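Local coordinates for hypothetical protein (PDB 2HKV), which is of unknown function but belongs to the DinB superfamily and binds a nickel ion through three histidines within a helical bundle, at residues H124-H127 against H128-Q131. Sequence-based numbering, arbitrary orientation.
Sequences HLYH and HRSQ. With NI (nickel (II) ion), chain B.
The nickel site of this DinB-family protein takes two of its three histidine ligands from one turn of helix, His124 and His128; His49 of helix 43-61 is the third. His124 NE2 and His128 NE2 each lie 2.1 Å from the nickel, and waters 3 and 4 bind the metal too. The two rings meet rim to rim, neither over the face of the other. Different first torsions help bring the two NE2 atoms together across one turn: His124 has CG anti to the backbone N (chi1 -170°), His128 has CG anti to the carbonyl carbon (chi1 -66°). Second-shell side-chain oxygens fix the rotation of both rings: the carboxylate of Asp57 accepts from His124 ND1, and the amide oxygen OE1 of Gln131 accepts from His128 ND1 at 2.8 Å, almost in the ring plane. The edge of His127 packs on the face of His128, His127 CD2 3.5 Å from His128 CE1 and the planes at 78°. Water 2 links His127 NE2 to Gln131 OE1, weakly on the glutamine side. Away from the metal, Tyr126 CE2 lies over one face of the Arg129 guanidinium, 3.5 Å from Arg129 NH2, and water 1 joins Arg129 NE to Tyr126 O. Thr19 and the Leu147 carbonyl hold Arg129 NH1, and the His12 carbonyl holds Tyr126 OH. Regular i to i+4 backbone bonds run beneath. This buried turn of helix 114-138 packs against helix 43-61 through His124, Leu125 and His128, against helix 4-26 through Leu125, Tyr126 and Arg129, and against the second subunit, where Ser130 OG bonds His127 O of that chain.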
# COMPACT_ATOMS: atom_id res chain seq x y z
N HIS A 124 -4.34 1.07 2.92
CA HIS A 124 -4.21 0.23 4.12
C HIS A 124 -4.13 -1.28 3.79
O HIS A 124 -3.26 -2.01 4.29
CB HIS A 124 -5.39 0.58 5.05
CG HIS A 124 -5.29 -0.00 6.40
ND1 HIS A 124 -6.37 -0.07 7.24
CD2 HIS A 124 -4.25 -0.55 7.05
CE1 HIS A 124 -6.00 -0.64 8.36
NE2 HIS A 124 -4.72 -0.92 8.26
N LEU A 125 -4.91 -1.71 2.81
CA LEU A 125 -4.84 -3.06 2.30
C LEU A 125 -3.45 -3.43 1.71
O LEU A 125 -2.85 -4.47 2.08
CB LEU A 125 -5.95 -3.34 1.26
CG LEU A 125 -6.03 -4.79 0.77
CD1 LEU A 125 -6.69 -5.69 1.81
CD2 LEU A 125 -6.80 -4.82 -0.60
N TYR A 126 -2.91 -2.57 0.89
CA TYR A 126 -1.60 -2.77 0.27
C TYR A 126 -0.50 -2.70 1.31
O TYR A 126 0.44 -3.45 1.23
CB TYR A 126 -1.38 -1.77 -0.89
CG TYR A 126 -1.96 -2.29 -2.21
CD1 TYR A 126 -3.33 -2.12 -2.51
CD2 TYR A 126 -1.15 -2.87 -3.16
CE1 TYR A 126 -3.90 -2.60 -3.66
CE2 TYR A 126 -1.69 -3.33 -4.35
CZ TYR A 126 -3.05 -3.15 -4.62
OH TYR A 126 -3.56 -3.62 -5.80
N HIS A 127 -0.64 -1.85 2.33
CA HIS A 127 0.30 -1.83 3.47
C HIS A 127 0.42 -3.23 4.13
O HIS A 127 1.50 -3.76 4.34
CB HIS A 127 -0.14 -0.77 4.49
CG HIS A 127 0.62 -0.76 5.79
ND1 HIS A 127 1.86 -0.17 5.91
CD2 HIS A 127 0.34 -1.30 7.00
CE1 HIS A 127 2.30 -0.32 7.16
NE2 HIS A 127 1.40 -1.01 7.84
N HIS A 128 -0.72 -3.82 4.49
CA HIS A 128 -0.67 -5.08 5.16
C HIS A 128 -0.47 -6.26 4.25
O HIS A 128 0.08 -7.27 4.73
CB HIS A 128 -1.87 -5.30 6.07
CG HIS A 128 -1.93 -4.37 7.23
ND1 HIS A 128 -1.00 -4.40 8.25
CD2 HIS A 128 -2.83 -3.44 7.56
CE1 HIS A 128 -1.36 -3.50 9.16
NE2 HIS A 128 -2.43 -2.85 8.73
N ARG A 129 -0.86 -6.21 2.98
CA ARG A 129 -0.52 -7.28 2.04
C ARG A 129 1.01 -7.40 1.97
O ARG A 129 1.61 -8.51 1.97
CB ARG A 129 -1.05 -6.97 0.67
CG ARG A 129 -0.89 -8.14 -0.32
CD ARG A 129 -1.25 -7.80 -1.76
NE ARG A 129 -0.31 -6.83 -2.33
CZ ARG A 129 -0.11 -6.66 -3.63
NH1 ARG A 129 -0.81 -7.34 -4.51
NH2 ARG A 129 0.76 -5.74 -4.02
N SER A 130 1.69 -6.25 1.91
CA SER A 130 3.17 -6.21 1.91
C SER A 130 3.74 -6.85 3.17
O SER A 130 4.72 -7.67 3.10
CB SER A 130 3.67 -4.77 1.79
OG SER A 130 5.06 -4.74 1.54
N GLN A 131 3.17 -6.51 4.32
CA GLN A 131 3.62 -7.09 5.59
C GLN A 131 3.53 -8.62 5.52
O GLN A 131 4.50 -9.34 5.91
CB GLN A 131 2.74 -6.61 6.71
CG GLN A 131 3.21 -6.96 8.07
CD GLN A 131 2.42 -6.25 9.15
OE1 GLN A 131 1.49 -5.50 8.87
NE2 GLN A 131 2.82 -6.46 10.43
NI NI B . -3.67 -1.74 9.94
O HOH W 1 1.07 -4.73 -1.14
O HOH W 2 2.61 -3.05 9.53
O HOH W 3 -2.46 -2.24 11.77
O HOH W 4 -4.77 -0.57 11.26